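Local structure of fatty acid synthase 1, isoform A (Drosophila melanogaster, 6FN6) at residues 493-499 with 1079-1084. The protein probably carries out de novo synthesis of long-chain saturated fatty acids from acetyl-CoA and malonyl-CoA with NADPH, this piece holding the dehydratase, enoylreductase and ketoreductase region. Residues are numbered along the deposited sequence.
Sequences LFGAVGL and SAMERI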
ATOM      1  N   LEU A 493      51.359  -9.772 -54.723  1.00113.42           N
ATOM      2  CA  LEU A 493      49.941 -10.104 -54.640  1.00108.73           C
ATOM      3  C   LEU A 493      49.736 -11.602 -54.811  1.00 99.14           C
ATOM      4  O   LEU A 493      48.725 -12.041 -55.358  1.00100.33           O
ATOM      5  CB  LEU A 493      49.133  -9.353 -55.700  1.00116.16           C
ATOM      6  CG  LEU A 493      49.022  -7.836 -55.551  1.00122.33           C
ATOM      7  CD1 LEU A 493      48.288  -7.258 -56.749  1.00124.40           C
ATOM      8  CD2 LEU A 493      48.340  -7.447 -54.252  1.00121.25           C
ATOM      9  N   PHE A 494      50.702 -12.384 -54.343  1.00 72.20           N
ATOM     10  CA  PHE A 494      50.515 -13.819 -54.225  1.00 65.61           C
ATOM     11  C   PHE A 494      51.083 -14.299 -52.902  1.00 53.60           C
ATOM     12  O   PHE A 494      52.260 -14.652 -52.811  1.00 54.12           O
ATOM     13  CB  PHE A 494      51.172 -14.563 -55.389  1.00 71.99           C
ATOM     14  CG  PHE A 494      50.452 -14.396 -56.697  1.00 76.82           C
ATOM     15  CD1 PHE A 494      49.124 -14.766 -56.829  1.00 78.09           C
ATOM     16  CD2 PHE A 494      51.108 -13.876 -57.799  1.00 77.88           C
ATOM     17  CE1 PHE A 494      48.462 -14.612 -58.034  1.00 79.10           C
ATOM     18  CE2 PHE A 494      50.454 -13.721 -59.004  1.00 79.12           C
ATOM     19  CZ  PHE A 494      49.128 -14.089 -59.123  1.00 79.92           C
ATOM     20  N   GLY A 495      50.247 -14.276 -51.871  1.00 36.11           N
ATOM     21  CA  GLY A 495      50.605 -14.844 -50.589  1.00 35.14           C
ATOM     22  C   GLY A 495      50.616 -16.351 -50.709  1.00 34.73           C
ATOM     23  O   GLY A 495      49.715 -16.929 -51.318  1.00 34.74           O
ATOM     24  N   ALA A 496      51.617 -16.989 -50.115  1.00 37.29           N
ATOM     25  CA  ALA A 496      51.798 -18.425 -50.272  1.00 36.95           C
ATOM     26  C   ALA A 496      50.607 -19.200 -49.708  1.00 36.55           C
ATOM     27  O   ALA A 496      50.154 -20.175 -50.308  1.00 35.77           O
ATOM     28  CB  ALA A 496      53.089 -18.869 -49.600  1.00 37.58           C
ATOM     29  N   VAL A 497      50.102 -18.760 -48.560  1.00 34.40           N
ATOM     30  CA  VAL A 497      49.015 -19.464 -47.881  1.00 32.66           C
ATOM     31  C   VAL A 497      47.750 -19.462 -48.733  1.00 32.97           C
ATOM     32  O   VAL A 497      47.156 -20.511 -48.981  1.00 32.35           O
ATOM     33  CB  VAL A 497      48.749 -18.847 -46.490  1.00 31.50           C
ATOM     34  CG1 VAL A 497      47.507 -19.460 -45.838  1.00 30.94           C
ATOM     35  CG2 VAL A 497      49.963 -19.033 -45.593  1.00 31.42           C
ATOM     36  N   GLY A 498      47.346 -18.281 -49.185  1.00 35.54           N
ATOM     37  CA  GLY A 498      46.147 -18.152 -49.992  1.00 37.48           C
ATOM     38  C   GLY A 498      46.241 -18.920 -51.294  1.00 40.37           C
ATOM     39  O   GLY A 498      45.310 -19.631 -51.677  1.00 40.86           O
ATOM     40  N   LEU A 499      47.378 -18.784 -51.968  1.00 41.68           N
ATOM     41  CA  LEU A 499      47.592 -19.439 -53.252  1.00 40.64           C
ATOM     42  C   LEU A 499      47.544 -20.957 -53.108  1.00 40.85           C
ATOM     43  O   LEU A 499      47.027 -21.654 -53.979  1.00 41.41           O
ATOM     44  CB  LEU A 499      48.927 -19.007 -53.854  1.00 40.09           C
ATOM     45  CG  LEU A 499      49.237 -19.544 -55.255  1.00 41.66           C
ATOM     46  CD1 LEU A 499      48.168 -19.104 -56.249  1.00 42.29           C
ATOM     47  CD2 LEU A 499      50.621 -19.108 -55.721  1.00 41.36           C
ATOM     48  N   SER A1079      44.775 -14.388 -51.195  1.00 45.16           N
ATOM     49  CA  SER A1079      46.213 -14.452 -51.414  1.00 44.77           C
ATOM     50  C   SER A1079      46.785 -13.054 -51.615  1.00 42.51           C
ATOM     51  O   SER A1079      47.826 -12.711 -51.057  1.00 41.90           O
ATOM     52  CB  SER A1079      46.533 -15.333 -52.623  1.00 45.70           C
ATOM     53  OG  SER A1079      47.929 -15.377 -52.861  1.00 46.48           O
ATOM     54  N   ALA A1080      46.093 -12.253 -52.414  1.00 37.54           N
ATOM     55  CA  ALA A1080      46.519 -10.888 -52.695  1.00 38.24           C
ATOM     56  C   ALA A1080      46.533 -10.033 -51.424  1.00 39.17           C
ATOM     57  O   ALA A1080      47.515  -9.349 -51.139  1.00 36.16           O
ATOM     58  CB  ALA A1080      45.613 -10.265 -53.741  1.00 38.49           C
ATOM     59  N   MET A1081      45.437 -10.066 -50.671  1.00 48.61           N
ATOM     60  CA  MET A1081      45.331  -9.285 -49.439  1.00 49.18           C
ATOM     61  C   MET A1081      46.393  -9.704 -48.426  1.00 46.33           C
ATOM     62  O   MET A1081      46.925  -8.871 -47.691  1.00 44.52           O
ATOM     63  CB  MET A1081      43.939  -9.434 -48.826  1.00 51.29           C
ATOM     64  CG  MET A1081      42.854  -8.694 -49.585  1.00 49.46           C
ATOM     65  SD  MET A1081      41.253  -8.803 -48.772  1.00 49.74           S
ATOM     66  CE  MET A1081      40.228  -7.898 -49.925  1.00 49.60           C
ATOM     67  N   GLU A1082      46.674 -11.002 -48.379  1.00 41.61           N
ATOM     68  CA  GLU A1082      47.722 -11.535 -47.516  1.00 41.61           C
ATOM     69  C   GLU A1082      49.058 -10.876 -47.830  1.00 40.95           C
ATOM     70  O   GLU A1082      49.769 -10.421 -46.936  1.00 40.58           O
ATOM     71  CB  GLU A1082      47.841 -13.052 -47.683  1.00 42.03           C
ATOM     72  CG  GLU A1082      46.677 -13.843 -47.105  1.00 45.40           C
ATOM     73  CD  GLU A1082      46.705 -15.303 -47.519  1.00 48.21           C
ATOM     74  OE1 GLU A1082      47.728 -15.739 -48.092  1.00 50.28           O
ATOM     75  OE2 GLU A1082      45.704 -16.013 -47.274  1.00 47.99           O
ATOM     76  N   ARG A1083      49.388 -10.830 -49.115  1.00 40.15           N
ATOM     77  CA  ARG A1083      50.665 -10.291 -49.561  1.00 43.50           C
ATOM     78  C   ARG A1083      50.737  -8.788 -49.294  1.00 39.90           C
ATOM     79  O   ARG A1083      51.765  -8.277 -48.853  1.00 41.64           O
ATOM     80  CB  ARG A1083      50.866 -10.576 -51.053  1.00 44.05           C
ATOM     81  CG  ARG A1083      52.306 -10.490 -51.524  1.00 46.75           C
ATOM     82  CD  ARG A1083      53.109 -11.667 -50.995  1.00 51.87           C
ATOM     83  NE  ARG A1083      54.414 -11.794 -51.646  1.00 57.05           N
ATOM     84  CZ  ARG A1083      55.565 -11.372 -51.130  1.00 62.22           C
ATOM     85  NH1 ARG A1083      55.604 -10.778 -49.941  1.00 62.70           N
ATOM     86  NH2 ARG A1083      56.689 -11.547 -51.811  1.00 65.96           N
ATOM     87  N   ILE A1084      49.647  -8.084 -49.576  1.00 39.72           N
ATOM     88  CA  ILE A1084      49.582  -6.647 -49.340  1.00 37.68           C
ATOM     89  C   ILE A1084      49.953  -6.309 -47.896  1.00 37.99           C
ATOM     90  O   ILE A1084      50.733  -5.392 -47.644  1.00 37.24           O
ATOM     91  CB  ILE A1084      48.189  -6.099 -49.690  1.00 36.16           C
ATOM     92  CG1 ILE A1084      47.958  -6.188 -51.198  1.00 36.70           C
ATOM     93  CG2 ILE A1084      48.038  -4.654 -49.198  1.00 36.75           C
ATOM     94  CD1 ILE A1084      46.552  -5.812 -51.646  1.00 37.35           C
TER
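Residues 493-495 lead into helix 496-504, with Gly-495 at its N-cap, and this loop and the first helical turn pass close over the middle of helix 1072-1090: Leu-493 CA lies 4.0 Å from Ala-1080 CA, and Gly-498 CA equally near Ser-1079 CA. At Gly-495 and Gly-498 there is no room for a side chain: a CB on Gly-495 would clash with Glu-1082 OE1 and Ser-1079 O, and one on Gly-498 with Ser-1079 CA. Gly-495 N donates to Ser-1079 O (3.0 Å), a carbonyl that also accepts the helical bond from Arg-1083 N. In return, Ser-1079 OG donates to Gly-495 O at 2.8 Å, the same oxygen that takes Leu-499 N in the first turn of the new helix. Next, follow Glu-1082: its OE1 accepts from Gly-498 N (2.8 Å), one of the first-turn NH groups that lack a carbonyl partner in their own helix, while OE2 is held by Gln-1099. This is an interdomain seam, where the pseudo-KR part, whose strand 483-489 lies under Phe-494 and Leu-499, meets a helix of the Rossmann-type KR domain. On the apolar side, Leu-493, poorly ordered, sets CD2 3.3 Å from Ile-1084 CG1 and 4.0 Å from Ala-1080 CB; helix 1034-1049 backs both partners. Arg-1083 lays its aliphatic part along the loop, CG 3.4 Å from Leu-493 N and CD 3.6 Å from Phe-494 O, and its guanidinium pairs with Glu-1086 in a salt bridge.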